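Local coordinates for protein redox-sensing transcriptional repressor Rex (Thermoanaerobacter ethanolicus, PDB 3WG9) that probably represses transcription in response to the cellular NADH/NAD(+) balance, binding DNA as a homodimer through a winged-helix domain joined to a Rossmann domain, at residues Ser104-Ile118 / Ile127-Phe141. Numbering follows the deposited sequence.
Sequences SFEKSGFNLKGIFDI and IRDVEVMDVETVEDF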
loop_
_atom_site.group_PDB
_atom_site.type_symbol
_atom_site.label_atom_id
_atom_site.label_comp_id
_atom_site.label_asym_id
_atom_site.label_seq_id
_atom_site.Cartn_x
_atom_site.Cartn_y
_atom_site.Cartn_z
ATOM N N SER B 104 3.921 -13.521 8.160
ATOM C CA SER B 104 4.451 -14.898 7.848
ATOM C C SER B 104 4.341 -15.417 6.380
ATOM O O SER B 104 5.198 -16.174 5.908
ATOM C CB SER B 104 3.994 -15.977 8.832
ATOM O OG SER B 104 2.732 -15.660 9.371
ATOM N N PHE B 105 3.309 -14.997 5.652
ATOM C CA PHE B 105 3.378 -15.004 4.187
ATOM C C PHE B 105 4.457 -14.042 3.684
ATOM O O PHE B 105 4.623 -13.859 2.480
ATOM C CB PHE B 105 2.001 -14.723 3.564
ATOM C CG PHE B 105 1.071 -15.910 3.623
ATOM C CD1 PHE B 105 1.322 -17.050 2.849
ATOM C CD2 PHE B 105 -0.035 -15.913 4.479
ATOM C CE1 PHE B 105 0.472 -18.173 2.914
ATOM C CE2 PHE B 105 -0.898 -17.021 4.544
ATOM C CZ PHE B 105 -0.644 -18.151 3.767
ATOM N N GLU B 106 5.137 -13.411 4.645
ATOM C CA GLU B 106 6.392 -12.665 4.496
ATOM C C GLU B 106 7.378 -13.011 5.636
ATOM O O GLU B 106 8.322 -12.244 5.875
ATOM C CB GLU B 106 6.167 -11.137 4.566
ATOM C CG GLU B 106 5.441 -10.463 3.414
ATOM C CD GLU B 106 5.785 -11.059 2.074
ATOM O OE1 GLU B 106 6.918 -11.561 1.902
ATOM O OE2 GLU B 106 4.912 -11.035 1.185
ATOM N N LYS B 107 7.146 -14.097 6.382
ATOM C CA LYS B 107 8.009 -14.396 7.525
ATOM C C LYS B 107 9.277 -14.982 6.971
ATOM O O LYS B 107 10.317 -15.007 7.639
ATOM C CB LYS B 107 7.375 -15.350 8.558
ATOM C CG LYS B 107 8.104 -15.385 9.925
ATOM C CD LYS B 107 7.133 -15.493 11.115
ATOM C CE LYS B 107 6.419 -14.164 11.432
ATOM N NZ LYS B 107 4.947 -14.349 11.670
ATOM N N SER B 108 9.222 -15.440 5.731
ATOM C CA SER B 108 10.466 -15.375 5.024
ATOM C C SER B 108 10.846 -13.902 5.221
ATOM O O SER B 108 10.366 -13.019 4.511
ATOM C CB SER B 108 10.318 -15.767 3.565
ATOM O OG SER B 108 10.004 -17.146 3.512
ATOM N N GLY B 109 11.621 -13.660 6.275
ATOM C CA GLY B 109 12.498 -12.497 6.339
ATOM C C GLY B 109 12.109 -11.648 7.513
ATOM O O GLY B 109 12.957 -11.114 8.220
ATOM N N PHE B 110 10.817 -11.605 7.777
ATOM C CA PHE B 110 10.347 -10.705 8.788
ATOM C C PHE B 110 9.837 -11.481 9.993
ATOM O O PHE B 110 8.700 -11.976 10.042
ATOM C CB PHE B 110 9.336 -9.726 8.193
ATOM C CG PHE B 110 9.914 -8.901 7.059
ATOM C CD1 PHE B 110 10.458 -7.650 7.309
ATOM C CD2 PHE B 110 9.954 -9.401 5.773
ATOM C CE1 PHE B 110 10.987 -6.877 6.287
ATOM C CE2 PHE B 110 10.467 -8.626 4.730
ATOM C CZ PHE B 110 10.985 -7.383 4.981
ATOM N N ASN B 111 10.705 -11.580 10.980
ATOM C CA ASN B 111 10.422 -12.495 12.059
ATOM C C ASN B 111 9.677 -11.834 13.202
ATOM O O ASN B 111 10.275 -11.093 13.975
ATOM C CB ASN B 111 11.733 -13.137 12.511
ATOM C CG ASN B 111 12.311 -14.088 11.448
ATOM O OD1 ASN B 111 13.525 -14.203 11.297
ATOM N ND2 ASN B 111 11.437 -14.743 10.694
ATOM N N LEU B 112 8.378 -12.091 13.307
ATOM C CA LEU B 112 7.572 -11.435 14.322
ATOM C C LEU B 112 7.892 -11.961 15.734
ATOM O O LEU B 112 7.653 -13.133 15.981
ATOM C CB LEU B 112 6.073 -11.664 14.055
ATOM C CG LEU B 112 5.122 -10.965 15.042
ATOM C CD1 LEU B 112 5.192 -9.428 14.926
ATOM C CD2 LEU B 112 3.670 -11.390 14.769
ATOM N N LYS B 113 8.338 -11.090 16.651
ATOM C CA LYS B 113 8.773 -11.490 18.008
ATOM C C LYS B 113 7.768 -11.239 19.105
ATOM O O LYS B 113 7.909 -11.773 20.193
ATOM C CB LYS B 113 10.077 -10.790 18.387
ATOM C CG LYS B 113 11.186 -11.081 17.468
ATOM C CD LYS B 113 11.455 -12.572 17.406
ATOM C CE LYS B 113 12.342 -12.845 16.230
ATOM N NZ LYS B 113 13.027 -14.165 16.295
ATOM N N GLY B 114 6.768 -10.394 18.862
ATOM C CA GLY B 114 5.833 -10.043 19.916
ATOM C C GLY B 114 4.769 -9.121 19.361
ATOM O O GLY B 114 4.995 -8.443 18.337
ATOM N N ILE B 115 3.620 -9.137 20.026
ATOM C CA ILE B 115 2.503 -8.274 19.752
ATOM C C ILE B 115 2.140 -7.561 21.045
ATOM O O ILE B 115 2.176 -8.152 22.127
ATOM C CB ILE B 115 1.277 -9.095 19.219
ATOM C CG1 ILE B 115 1.574 -9.805 17.906
ATOM C CG2 ILE B 115 -0.029 -8.273 19.148
ATOM C CD1 ILE B 115 0.383 -10.737 17.552
ATOM N N PHE B 116 1.832 -6.288 20.950
ATOM C CA PHE B 116 1.626 -5.431 22.109
ATOM C C PHE B 116 0.265 -4.749 22.032
ATOM O O PHE B 116 -0.222 -4.354 20.948
ATOM C CB PHE B 116 2.773 -4.428 22.213
ATOM C CG PHE B 116 4.097 -5.107 22.462
ATOM C CD1 PHE B 116 4.570 -5.275 23.776
ATOM C CD2 PHE B 116 4.797 -5.696 21.406
ATOM C CE1 PHE B 116 5.740 -5.978 24.038
ATOM C CE2 PHE B 116 5.949 -6.382 21.636
ATOM C CZ PHE B 116 6.444 -6.522 22.974
ATOM N N ASP B 117 -0.352 -4.627 23.207
ATOM C CA ASP B 117 -1.658 -3.995 23.280
ATOM C C ASP B 117 -1.901 -3.364 24.653
ATOM O O ASP B 117 -1.166 -3.637 25.630
ATOM C CB ASP B 117 -2.753 -5.009 22.910
ATOM C CG ASP B 117 -4.063 -4.333 22.542
ATOM O OD1 ASP B 117 -4.266 -4.015 21.341
ATOM O OD2 ASP B 117 -4.858 -4.116 23.504
ATOM N N ILE B 118 -2.846 -2.434 24.691
ATOM C CA ILE B 118 -3.103 -1.671 25.903
ATOM C C ILE B 118 -4.148 -2.355 26.801
ATOM O O ILE B 118 -4.316 -1.996 27.968
ATOM C CB ILE B 118 -3.523 -0.225 25.492
ATOM C CG1 ILE B 118 -3.486 0.777 26.639
ATOM C CG2 ILE B 118 -4.896 -0.172 24.797
ATOM C CD1 ILE B 118 -4.605 1.842 26.474
ATOM N N ILE B 127 -1.245 -15.419 19.068
ATOM C CA ILE B 127 -1.653 -15.157 17.713
ATOM C C ILE B 127 -0.513 -15.732 16.918
ATOM O O ILE B 127 0.641 -15.304 17.076
ATOM C CB ILE B 127 -1.776 -13.637 17.458
ATOM C CG1 ILE B 127 -3.069 -13.119 18.091
ATOM C CG2 ILE B 127 -1.609 -13.266 15.927
ATOM C CD1 ILE B 127 -3.305 -11.626 17.887
ATOM N N ARG B 128 -0.785 -16.764 16.123
ATOM C CA ARG B 128 0.251 -17.206 15.214
ATOM C C ARG B 128 1.363 -17.742 16.118
ATOM O O ARG B 128 2.555 -17.734 15.769
ATOM C CB ARG B 128 0.681 -15.979 14.388
ATOM C CG ARG B 128 1.868 -16.126 13.484
ATOM C CD ARG B 128 1.397 -16.195 12.041
ATOM N NE ARG B 128 1.411 -17.560 11.522
ATOM C CZ ARG B 128 2.517 -18.273 11.309
ATOM N NH1 ARG B 128 3.722 -17.770 11.593
ATOM N NH2 ARG B 128 2.419 -19.499 10.815
ATOM N N ASP B 129 0.954 -18.236 17.287
ATOM C CA ASP B 129 1.903 -18.622 18.329
ATOM C C ASP B 129 2.820 -17.470 18.734
ATOM O O ASP B 129 4.038 -17.612 18.779
ATOM C CB ASP B 129 2.738 -19.827 17.873
ATOM C CG ASP B 129 2.565 -21.032 18.783
ATOM O OD1 ASP B 129 2.435 -20.831 20.020
ATOM O OD2 ASP B 129 2.572 -22.181 18.268
ATOM N N VAL B 130 2.228 -16.314 18.998
ATOM C CA VAL B 130 2.993 -15.129 19.391
ATOM C C VAL B 130 2.193 -14.519 20.527
ATOM O O VAL B 130 0.974 -14.294 20.413
ATOM C CB VAL B 130 3.128 -14.136 18.193
ATOM C CG1 VAL B 130 3.682 -12.813 18.648
ATOM C CG2 VAL B 130 4.018 -14.723 17.131
ATOM N N GLU B 131 2.847 -14.304 21.647
ATOM C CA GLU B 131 2.149 -13.775 22.808
ATOM C C GLU B 131 1.796 -12.308 22.660
ATOM O O GLU B 131 2.561 -11.492 22.088
ATOM C CB GLU B 131 2.986 -13.952 24.059
ATOM C CG GLU B 131 2.130 -14.225 25.294
ATOM C CD GLU B 131 2.874 -13.895 26.591
ATOM O OE1 GLU B 131 2.194 -13.434 27.536
ATOM O OE2 GLU B 131 4.132 -14.042 26.648
ATOM N N VAL B 132 0.591 -11.971 23.073
ATOM C CA VAL B 132 0.237 -10.582 23.203
ATOM C C VAL B 132 0.758 -10.124 24.528
ATOM O O VAL B 132 0.458 -10.776 25.563
ATOM C CB VAL B 132 -1.310 -10.378 23.088
ATOM C CG1 VAL B 132 -1.696 -8.898 23.413
ATOM C CG2 VAL B 132 -1.775 -10.789 21.686
ATOM N N MET B 133 1.453 -8.990 24.567
ATOM C CA MET B 133 2.007 -8.510 25.850
ATOM C C MET B 133 1.570 -7.071 26.088
ATOM O O MET B 133 1.203 -6.392 25.137
ATOM C CB MET B 133 3.530 -8.578 25.820
ATOM C CG MET B 133 4.078 -9.988 25.802
ATOM S SD MET B 133 5.829 -10.005 25.335
ATOM C CE MET B 133 6.173 -11.756 25.388
ATOM N N ASP B 134 1.601 -6.598 27.345
ATOM C CA ASP B 134 1.312 -5.200 27.696
ATOM C C ASP B 134 2.334 -4.282 27.017
ATOM O O ASP B 134 3.533 -4.469 27.160
ATOM C CB ASP B 134 1.407 -5.017 29.226
ATOM C CG ASP B 134 1.054 -3.613 29.721
ATOM O OD1 ASP B 134 0.745 -2.666 28.961
ATOM O OD2 ASP B 134 1.069 -3.461 30.967
ATOM N N VAL B 135 1.810 -3.343 26.239
ATOM C CA VAL B 135 2.552 -2.291 25.578
ATOM C C VAL B 135 3.419 -1.530 26.608
ATOM O O VAL B 135 4.419 -0.959 26.247
ATOM C CB VAL B 135 1.595 -1.362 24.791
ATOM C CG1 VAL B 135 0.930 -0.340 25.711
ATOM C CG2 VAL B 135 2.375 -0.595 23.639
ATOM N N GLU B 136 3.061 -1.505 27.897
ATOM C CA GLU B 136 3.983 -0.841 28.866
ATOM C C GLU B 136 5.339 -1.583 28.964
ATOM O O GLU B 136 6.302 -1.036 29.490
ATOM C CB GLU B 136 3.356 -0.687 30.277
ATOM C CG GLU B 136 2.363 0.516 30.396
ATOM C CD GLU B 136 2.928 1.873 29.935
ATOM O OE1 GLU B 136 2.331 2.432 28.998
ATOM O OE2 GLU B 136 3.951 2.372 30.458
ATOM N N THR B 137 5.441 -2.831 28.492
ATOM C CA THR B 137 6.746 -3.524 28.536
ATOM C C THR B 137 7.539 -3.412 27.226
ATOM O O THR B 137 8.578 -4.052 27.066
ATOM C CB THR B 137 6.608 -5.009 28.816
ATOM O OG1 THR B 137 5.843 -5.628 27.764
ATOM C CG2 THR B 137 5.872 -5.192 30.155
ATOM N N VAL B 138 7.021 -2.652 26.266
ATOM C CA VAL B 138 7.605 -2.782 24.927
ATOM C C VAL B 138 9.049 -2.229 24.859
ATOM O O VAL B 138 9.875 -2.717 24.100
ATOM C CB VAL B 138 6.660 -2.154 23.843
ATOM C CG1 VAL B 138 6.666 -0.586 23.985
ATOM C CG2 VAL B 138 7.088 -2.604 22.444
ATOM N N GLU B 139 9.356 -1.194 25.619
ATOM C CA GLU B 139 10.685 -0.604 25.502
ATOM C C GLU B 139 11.764 -1.582 25.947
ATOM O O GLU B 139 12.792 -1.756 25.298
ATOM C CB GLU B 139 10.751 0.683 26.324
ATOM C CG GLU B 139 9.956 1.785 25.645
ATOM C CD GLU B 139 9.832 2.989 26.533
ATOM O OE1 GLU B 139 10.880 3.584 26.862
ATOM O OE2 GLU B 139 8.698 3.345 26.884
ATOM N N ASP B 140 11.500 -2.223 27.080
ATOM C CA ASP B 140 12.404 -3.252 27.554
ATOM C C ASP B 140 12.518 -4.398 26.524
ATOM O O ASP B 140 13.597 -4.889 26.234
ATOM C CB ASP B 140 11.909 -3.787 28.898
ATOM C CG ASP B 140 12.838 -4.873 29.453
ATOM O OD1 ASP B 140 13.864 -4.530 30.084
ATOM O OD2 ASP B 140 12.537 -6.074 29.232
ATOM N N PHE B 141 11.390 -4.771 25.934
ATOM C CA PHE B 141 11.366 -5.912 25.030
ATOM C C PHE B 141 12.228 -5.601 23.791
ATOM O O PHE B 141 12.966 -6.465 23.286
ATOM C CB PHE B 141 9.922 -6.200 24.607
ATOM C CG PHE B 141 9.779 -7.429 23.781
ATOM C CD1 PHE B 141 9.492 -8.654 24.386
ATOM C CD2 PHE B 141 9.916 -7.359 22.384
ATOM C CE1 PHE B 141 9.349 -9.805 23.615
ATOM C CE2 PHE B 141 9.798 -8.499 21.601
ATOM C CZ PHE B 141 9.513 -9.725 22.215
#
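Phe-116 and Phe-141 meet edge to face where the edge strand 132-134 of the Rossmann sheet runs parallel to strand 110-117 and then passes through a 3-10 turn into helix 138-144, a worked example of how one aromatic ring ties a strand to the helix that follows its neighbour. CZ of Phe-116 points into the face of Phe-141, offset toward the rim and 3.5 Å from Phe-141 CG, with the ring planes at 69°. Phe-141 reaches back to the sheet because its CG stands anti to the backbone N (chi1 -175°). Over one face of Phe-116, CG2 of Val-138 sits almost on the ring normal, 3.7 Å from the centroid, a CH-pi contact. Met-133 CB touches CE1 of Phe-116, while the methionine sulfur lies obliquely to the ring in a Met-aromatic contact. With an alanine here in place of Phe-116 the ring would be gone, and Val-138 CG2 and the face of Phe-141 would probably lose their partner, leaving a gap between sheet and helix.

On the sheet face bearing Ile-115 and Val-132, the side chains of Ile-115 and Ile-127 cross at about a right angle, CD1 of Ile-115 lying 3.6 Å from CG2 of Ile-127, and CG1 of Ile-115 packs on Val-130. Ile-127 also packs on helix 94-102. Backbone bonds set the register: Met-133 N to Ile-115 O at 2.7 Å, then Asp-117 N to Met-133 O. Asp-117, which contacts NAD(H) in other structures of this protein, accepts from Ala-92 N at OD1 and Asn-119 N at OD2. Its carbonyl receives the last bond, from Val-135 N at 3.1 Å, the donor standing 38° out of the carbonyl plane.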